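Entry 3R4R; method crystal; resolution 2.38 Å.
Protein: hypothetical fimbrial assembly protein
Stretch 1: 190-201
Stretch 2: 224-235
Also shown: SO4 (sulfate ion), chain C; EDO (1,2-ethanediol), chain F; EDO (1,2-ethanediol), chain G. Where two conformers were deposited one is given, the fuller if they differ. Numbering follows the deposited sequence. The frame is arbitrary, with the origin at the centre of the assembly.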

ATOM      1  N   SER A 190      -7.412 -26.799   5.935  1.00 52.01           N
ATOM      2  CA  SER A 190      -7.665 -25.914   4.813  1.00 48.40           C
ATOM      3  C   SER A 190      -8.248 -24.597   5.273  1.00 52.36           C
ATOM      4  O   SER A 190      -9.086 -24.566   6.185  1.00 54.21           O
ATOM      5  CB  SER A 190      -8.615 -26.569   3.819  1.00 50.17           C
ATOM      6  OG  SER A 190      -8.063 -27.763   3.305  1.00 59.68           O
ATOM      7  N   LEU A 191      -7.814 -23.509   4.633  1.00 46.52           N
ATOM      8  CA  LEU A 191      -8.369 -22.194   4.911  1.00 45.60           C
ATOM      9  C   LEU A 191      -9.638 -22.102   4.084  1.00 52.17           C
ATOM     10  O   LEU A 191      -9.585 -22.232   2.845  1.00 48.84           O
ATOM     11  CB  LEU A 191      -7.370 -21.052   4.647  1.00 42.62           C
ATOM     12  CG  LEU A 191      -7.877 -19.590   4.889  1.00 46.88           C
ATOM     13  CD1 LEU A 191      -8.365 -19.357   6.349  1.00 47.48           C
ATOM     14  CD2 LEU A 191      -6.795 -18.569   4.508  1.00 46.69           C
ATOM     15  N   THR A 192     -10.790 -22.000   4.783  1.00 52.67           N
ATOM     16  CA  THR A 192     -12.108 -21.970   4.140  1.00 53.58           C
ATOM     17  C   THR A 192     -12.702 -20.561   4.106  1.00 55.90           C
ATOM     18  O   THR A 192     -13.536 -20.293   3.241  1.00 56.48           O
ATOM     19  CB  THR A 192     -13.105 -22.921   4.863  1.00 66.06           C
ATOM     20  OG1 THR A 192     -13.166 -22.588   6.245  1.00 71.11           O
ATOM     21  CG2 THR A 192     -12.741 -24.394   4.722  1.00 64.17           C
ATOM     22  N   LYS A 193     -12.309 -19.674   5.039  1.00 51.04           N
ATOM     23  CA  LYS A 193     -12.869 -18.317   5.118  1.00 49.42           C
ATOM     24  C   LYS A 193     -11.949 -17.386   5.852  1.00 51.94           C
ATOM     25  O   LYS A 193     -11.263 -17.798   6.795  1.00 51.09           O
ATOM     26  CB  LYS A 193     -14.249 -18.339   5.843  1.00 54.46           C
ATOM     27  CG  LYS A 193     -15.001 -17.013   5.896  1.00 62.90           C
ATOM     28  CD  LYS A 193     -16.291 -17.097   6.693  1.00 80.87           C
ATOM     29  N   VAL A 194     -11.933 -16.118   5.396  1.00 48.30           N
ATOM     30  CA  VAL A 194     -11.268 -15.006   6.050  1.00 47.52           C
ATOM     31  C   VAL A 194     -12.325 -13.925   6.129  1.00 55.60           C
ATOM     32  O   VAL A 194     -12.889 -13.511   5.116  1.00 54.80           O
ATOM     33  CB  VAL A 194      -9.920 -14.515   5.462  1.00 47.39           C
ATOM     34  CG1 VAL A 194      -9.359 -13.371   6.322  1.00 46.20           C
ATOM     35  CG2 VAL A 194      -8.904 -15.655   5.372  1.00 46.34           C
ATOM     36  N   ALA A 195     -12.665 -13.543   7.344  1.00 56.00           N
ATOM     37  CA  ALA A 195     -13.691 -12.539   7.588  1.00 57.17           C
ATOM     38  C   ALA A 195     -13.092 -11.298   8.258  1.00 57.95           C
ATOM     39  O   ALA A 195     -12.250 -11.430   9.147  1.00 57.08           O
ATOM     40  CB  ALA A 195     -14.790 -13.142   8.461  1.00 61.66           C
ATOM     41  N   GLY A 196     -13.524 -10.121   7.828  1.00 53.18           N
ATOM     42  CA  GLY A 196     -13.084  -8.869   8.431  1.00 53.02           C
ATOM     43  C   GLY A 196     -12.013  -8.100   7.689  1.00 53.52           C
ATOM     44  O   GLY A 196     -11.487  -7.131   8.231  1.00 53.43           O
ATOM     45  N   LEU A 197     -11.662  -8.528   6.462  1.00 47.48           N
ATOM     46  CA  LEU A 197     -10.671  -7.828   5.626  1.00 43.74           C
ATOM     47  C   LEU A 197     -11.256  -6.481   5.230  1.00 46.07           C
ATOM     48  O   LEU A 197     -12.478  -6.383   5.068  1.00 46.95           O
ATOM     49  CB  LEU A 197     -10.262  -8.675   4.388  1.00 41.38           C
ATOM     50  CG  LEU A 197      -9.602 -10.027   4.675  1.00 45.40           C
ATOM     51  CD1 LEU A 197      -9.425 -10.831   3.416  1.00 42.39           C
ATOM     52  CD2 LEU A 197      -8.265  -9.871   5.421  1.00 46.45           C
ATOM     53  N   ASN A 198     -10.401  -5.436   5.137  1.00 40.74           N
ATOM     54  CA  ASN A 198     -10.815  -4.054   4.873  1.00 38.92           C
ATOM     55  C   ASN A 198     -10.574  -3.651   3.429  1.00 39.59           C
ATOM     56  O   ASN A 198      -9.470  -3.819   2.910  1.00 39.96           O
ATOM     57  CB  ASN A 198     -10.048  -3.094   5.803  1.00 39.32           C
ATOM     58  CG  ASN A 198     -10.447  -1.635   5.720  1.00 52.93           C
ATOM     59  OD1 ASN A 198     -11.403  -1.254   5.040  1.00 48.63           O
ATOM     60  ND2 ASN A 198      -9.737  -0.782   6.446  1.00 44.36           N
ATOM     61  N   ALA A 199     -11.596  -3.031   2.807  1.00 35.31           N
ATOM     62  CA  ALA A 199     -11.566  -2.572   1.410  1.00 32.30           C
ATOM     63  C   ALA A 199     -11.467  -1.033   1.296  1.00 35.95           C
ATOM     64  O   ALA A 199     -11.282  -0.545   0.200  1.00 36.03           O
ATOM     65  CB  ALA A 199     -12.812  -3.054   0.687  1.00 33.43           C
ATOM     66  N   SER A 200     -11.547  -0.281   2.395  1.00 34.54           N
ATOM     67  CA  SER A 200     -11.462   1.195   2.366  1.00 34.08           C
ATOM     68  C   SER A 200     -10.187   1.737   3.057  1.00 39.37           C
ATOM     69  O   SER A 200      -9.669   1.126   3.999  1.00 38.86           O
ATOM     70  CB  SER A 200     -12.679   1.814   3.026  1.00 36.39           C
ATOM     71  OG  SER A 200     -13.809   1.618   2.190  1.00 42.96           O
ATOM     72  N   SER A 201      -9.655   2.875   2.552  1.00 37.28           N
ATOM     73  CA  SER A 201      -8.441   3.456   3.135  1.00 37.07           C
ATOM     74  C   SER A 201      -8.291   4.923   2.845  1.00 42.50           C
ATOM     75  O   SER A 201      -8.817   5.430   1.847  1.00 42.37           O
ATOM     76  CB  SER A 201      -7.190   2.750   2.610  1.00 38.18           C
ATOM     77  OG  SER A 201      -6.002   3.202   3.241  1.00 43.26           O
ATOM     78  N   THR A 224     -11.870 -18.305  -4.669  1.00 41.74           N
ATOM     79  CA  THR A 224     -10.710 -19.150  -5.020  1.00 39.35           C
ATOM     80  C   THR A 224      -9.971 -19.568  -3.730  1.00 43.68           C
ATOM     81  O   THR A 224      -9.067 -20.398  -3.788  1.00 42.13           O
ATOM     82  CB  THR A 224      -9.769 -18.424  -6.004  1.00 37.02           C
ATOM     83  OG1 THR A 224      -9.360 -17.164  -5.434  1.00 41.47           O
ATOM     84  CG2 THR A 224     -10.411 -18.207  -7.395  1.00 27.53           C
ATOM     85  N   LYS A 225     -10.385 -18.994  -2.562  1.00 42.15           N
ATOM     86  CA  LYS A 225      -9.846 -19.231  -1.213  1.00 41.48           C
ATOM     87  C   LYS A 225      -8.296 -19.196  -1.237  1.00 44.95           C
ATOM     88  O   LYS A 225      -7.664 -20.215  -0.971  1.00 46.16           O
ATOM     89  CB  LYS A 225     -10.356 -20.558  -0.612  1.00 43.10           C
ATOM     90  CG  LYS A 225     -11.878 -20.583  -0.492  1.00 47.68           C
ATOM     91  CD  LYS A 225     -12.410 -21.779   0.271  1.00 50.63           C
ATOM     92  CE  LYS A 225     -13.928 -21.851   0.250  1.00 60.82           C
ATOM     93  NZ  LYS A 225     -14.590 -20.625   0.786  1.00 65.49           N
ATOM     94  N   PRO A 226      -7.668 -18.046  -1.583  1.00 40.08           N
ATOM     95  CA  PRO A 226      -6.190 -18.009  -1.645  1.00 38.85           C
ATOM     96  C   PRO A 226      -5.536 -18.042  -0.266  1.00 45.08           C
ATOM     97  O   PRO A 226      -6.122 -17.639   0.738  1.00 45.64           O
ATOM     98  CB  PRO A 226      -5.890 -16.677  -2.344  1.00 38.67           C
ATOM     99  CG  PRO A 226      -7.070 -15.824  -2.049  1.00 42.72           C
ATOM    100  CD  PRO A 226      -8.256 -16.735  -1.944  1.00 40.16           C
ATOM    101  N   VAL A 227      -4.291 -18.533  -0.249  1.00 42.22           N
ATOM    102  CA  VAL A 227      -3.419 -18.730   0.913  1.00 41.62           C
ATOM    103  C   VAL A 227      -2.673 -17.392   1.183  1.00 38.99           C
ATOM    104  O   VAL A 227      -2.405 -17.095   2.336  1.00 40.22           O
ATOM    105  CB  VAL A 227      -2.502 -19.951   0.590  1.00 46.55           C
ATOM    106  CG1 VAL A 227      -1.121 -19.881   1.217  1.00 47.61           C
ATOM    107  CG2 VAL A 227      -3.205 -21.237   0.948  1.00 47.99           C
ATOM    108  N   THR A 228      -2.412 -16.586   0.152  1.00 32.11           N
ATOM    109  CA  THR A 228      -1.838 -15.245   0.282  1.00 31.99           C
ATOM    110  C   THR A 228      -2.958 -14.245  -0.076  1.00 37.94           C
ATOM    111  O   THR A 228      -3.543 -14.313  -1.157  1.00 37.05           O
ATOM    112  CB  THR A 228      -0.544 -15.050  -0.558  1.00 41.03           C
ATOM    113  OG1 THR A 228       0.502 -15.911  -0.066  1.00 36.97           O
ATOM    114  CG2 THR A 228      -0.049 -13.572  -0.552  1.00 36.59           C
ATOM    115  N   PHE A 229      -3.266 -13.337   0.842  1.00 36.17           N
ATOM    116  CA  PHE A 229      -4.334 -12.364   0.635  1.00 35.99           C
ATOM    117  C   PHE A 229      -3.913 -10.997   1.250  1.00 41.08           C
ATOM    118  O   PHE A 229      -2.874 -10.919   1.932  1.00 41.47           O
ATOM    119  CB  PHE A 229      -5.666 -12.894   1.225  1.00 38.21           C
ATOM    120  CG  PHE A 229      -5.567 -13.415   2.628  1.00 39.92           C
ATOM    121  CD1 PHE A 229      -5.214 -14.742   2.868  1.00 43.34           C
ATOM    122  CD2 PHE A 229      -5.881 -12.604   3.708  1.00 42.11           C
ATOM    123  CE1 PHE A 229      -5.105 -15.228   4.177  1.00 46.46           C
ATOM    124  CE2 PHE A 229      -5.793 -13.090   5.016  1.00 47.77           C
ATOM    125  CZ  PHE A 229      -5.378 -14.396   5.242  1.00 47.15           C
ATOM    126  N   TYR A 230      -4.690  -9.923   0.943  1.00 36.68           N
ATOM    127  CA  TYR A 230      -4.396  -8.544   1.331  1.00 36.49           C
ATOM    128  C   TYR A 230      -5.564  -7.845   2.004  1.00 42.35           C
ATOM    129  O   TYR A 230      -6.711  -8.243   1.839  1.00 43.41           O
ATOM    130  CB  TYR A 230      -4.013  -7.704   0.093  1.00 36.58           C
ATOM    131  CG  TYR A 230      -3.010  -8.341  -0.835  1.00 37.91           C
ATOM    132  CD1 TYR A 230      -1.645  -8.300  -0.556  1.00 39.09           C
ATOM    133  CD2 TYR A 230      -3.423  -9.014  -1.982  1.00 38.90           C
ATOM    134  CE1 TYR A 230      -0.722  -8.963  -1.365  1.00 38.79           C
ATOM    135  CE2 TYR A 230      -2.508  -9.692  -2.793  1.00 39.46           C
ATOM    136  CZ  TYR A 230      -1.157  -9.652  -2.486  1.00 41.32           C
ATOM    137  OH  TYR A 230      -0.249 -10.230  -3.324  1.00 39.71           O
ATOM    138  N   THR A 231      -5.257  -6.752   2.714  1.00 39.55           N
ATOM    139  CA  THR A 231      -6.210  -5.886   3.407  1.00 40.03           C
ATOM    140  C   THR A 231      -5.586  -4.509   3.670  1.00 42.23           C
ATOM    141  O   THR A 231      -4.364  -4.395   3.852  1.00 40.65           O
ATOM    142  CB  THR A 231      -6.695  -6.523   4.732  1.00 49.28           C
ATOM    143  OG1 THR A 231      -7.598  -5.629   5.377  1.00 45.48           O
ATOM    144  CG2 THR A 231      -5.554  -6.848   5.699  1.00 50.66           C
ATOM    145  N   TYR A 232      -6.440  -3.467   3.744  1.00 37.67           N
ATOM    146  CA  TYR A 232      -5.976  -2.181   4.188  1.00 36.21           C
ATOM    147  C   TYR A 232      -5.971  -2.219   5.714  1.00 45.38           C
ATOM    148  O   TYR A 232      -6.717  -3.025   6.279  1.00 46.22           O
ATOM    149  CB  TYR A 232      -6.827  -1.032   3.617  1.00 36.45           C
ATOM    150  CG  TYR A 232      -6.806  -0.830   2.119  1.00 32.96           C
ATOM    151  CD1 TYR A 232      -5.603  -0.621   1.444  1.00 33.01           C
ATOM    152  CD2 TYR A 232      -7.984  -0.597   1.418  1.00 33.64           C
ATOM    153  CE1 TYR A 232      -5.575  -0.377   0.070  1.00 31.43           C
ATOM    154  CE2 TYR A 232      -7.970  -0.278   0.057  1.00 32.76           C
ATOM    155  CZ  TYR A 232      -6.762  -0.186  -0.616  1.00 36.11           C
ATOM    156  OH  TYR A 232      -6.735   0.091  -1.957  1.00 38.34           O
ATOM    157  N   GLU A 233      -5.099  -1.431   6.390  1.00 45.01           N
ATOM    158  CA  GLU A 233      -5.057  -1.272   7.863  1.00 47.21           C
ATOM    159  C   GLU A 233      -6.425  -1.112   8.513  1.00 52.58           C
ATOM    160  O   GLU A 233      -7.336  -0.540   7.900  1.00 52.54           O
ATOM    161  CB  GLU A 233      -4.265  -0.017   8.263  1.00 49.33           C
ATOM    162  CG  GLU A 233      -2.788  -0.048   8.015  1.00 54.91           C
ATOM    163  CD  GLU A 233      -2.071   1.184   8.511  1.00 62.72           C
ATOM    164  OE1 GLU A 233      -2.637   2.307   8.519  1.00 52.39           O
ATOM    165  OE2 GLU A 233      -0.881   1.014   8.841  1.00 57.60           O
ATOM    166  N   ILE A 234      -6.540  -1.529   9.780  1.00 49.66           N
ATOM    167  CA  ILE A 234      -7.754  -1.420  10.570  1.00 50.57           C
ATOM    168  C   ILE A 234      -7.356  -0.862  11.931  1.00 59.61           C
ATOM    169  O   ILE A 234      -6.733  -1.592  12.704  1.00 60.91           O
ATOM    170  CB  ILE A 234      -8.449  -2.790  10.640  1.00 53.39           C
ATOM    171  CG1 ILE A 234      -8.715  -3.352   9.212  1.00 50.57           C
ATOM    172  CG2 ILE A 234      -9.718  -2.680  11.480  1.00 57.28           C
ATOM    173  CD1 ILE A 234      -9.116  -4.806   9.067  1.00 59.02           C
ATOM    174  N   SER A 235      -7.711   0.435  12.211  1.00 59.02           N
ATOM    175  CA  SER A 235      -7.378   1.147  13.453  0.50 62.20           C
ATOM    176  C   SER A 235      -8.186   0.647  14.660  1.00 69.92           C
ATOM    177  O   SER A 235      -7.627   0.582  15.765  1.00 71.93           O
ATOM    178  CB  SER A 235      -7.613   2.648  13.301  0.50 65.57           C
ATOM    179  OG  SER A 235      -8.973   2.948  13.035  0.50 74.68           O
TER
HETATM  180  S   SO4 C 319      -2.451 -18.803  -3.345  1.00 91.19           S
HETATM  181  O1  SO4 C 319      -3.135 -17.661  -3.973  1.00 96.21           O
HETATM  182  O2  SO4 C 319      -1.767 -19.598  -4.385  1.00 96.68           O
HETATM  183  O3  SO4 C 319      -1.441 -18.288  -2.384  1.00 97.34           O
HETATM  184  O4  SO4 C 319      -3.416 -19.655  -2.675  1.00 95.86           O
HETATM  185  C1  EDO F 322      -8.594 -10.269  -0.544  1.00 45.49           C
HETATM  186  O1  EDO F 322      -9.361  -9.499  -1.485  1.00 51.71           O
HETATM  187  C2  EDO F 322      -7.585 -11.148  -1.278  1.00 43.09           C
HETATM  188  O2  EDO F 322      -6.348 -10.469  -1.508  1.00 48.32           O
HETATM  189  C1  EDO G 323     -15.320  -5.999  11.119  1.00 54.95           C
HETATM  190  O1  EDO G 323     -15.677  -6.405   9.798  1.00 56.23           O
HETATM  191  C2  EDO G 323     -14.056  -6.734  11.538  1.00 55.69           C
HETATM  192  O2  EDO G 323     -12.971  -6.419  10.648  1.00 66.39           O
HETATM  193  O   HOH W   1      -4.468   1.035   4.549  1.00 32.68           O

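Two stretches of chain can be held together by a few well-aimed polar bonds, with apolar side chains filling the space between them. The contact between residues 190-201 and 224-235 of this hypothetical fimbrial assembly protein is a compact example.

Its polar centre is Asn198, which bonds through both backbone and side chain. Asn198 N donates to Thr231 OG1 at 2.8 Å, with a nearly straight N-H...O angle of 169°, so a threonine hydroxyl takes the place that a carbonyl would fill in a regular sheet. Thr231 OG1 spends its own proton on Tyr232 O, 2.9 Å away, and the hydroxyl thus relays between the two backbones. On the same side of the residue, Tyr232 N donates to Asn198 O; at 3.2 Å this bond is longer, but its angle of 179° is essentially ideal. The side chain completes the set: Asn198 ND2 reaches Glu233 O at 2.8 Å, though with a more bent angle of 143°. Meanwhile Asn198 OD1 accepts from Ser200 N at 2.8 Å, so the amide that clasps the second stretch also braces the turn in its own.

A second polar anchor lies well away from this cluster. Lys225 NZ donates to Thr192 O at 2.7 Å, the extended side chain turning at its last torsion (chi4 -57°) to bring the ammonium group onto the carbonyl. Along the way, Lys225 CD passes 3.8 Å from Leu191 O. A water provides a further link, donating to Ser201 OG at 3.0 Å and accepting from Glu233 N at 3.1 Å.

Between the two anchors the packing centres on Phe229. Val194 CG2 sits over one face of its ring, 4.1 Å from the centroid and 25° off the normal, as expected of a CH-pi contact. Leu191 CD2 approaches Phe229 CE1 at 3.8 Å and Leu197 CD1 approaches Phe229 CD2 at 4.0 Å, both obliquely, so three aliphatic side chains gather round one aromatic ring.

Tyr232 plays a comparable part farther along. Ser201 CB lies over a face of its ring, 3.8 Å from the centroid and 19° off the normal, while Ala199 O meets the edge, 3.3 Å from Tyr232 CE2. Ile234 closes the packing beside the polar cluster: its CG1 lies 3.7 Å from Asn198 CB, and its CD1 comes within 3.4 Å of Gly196 O.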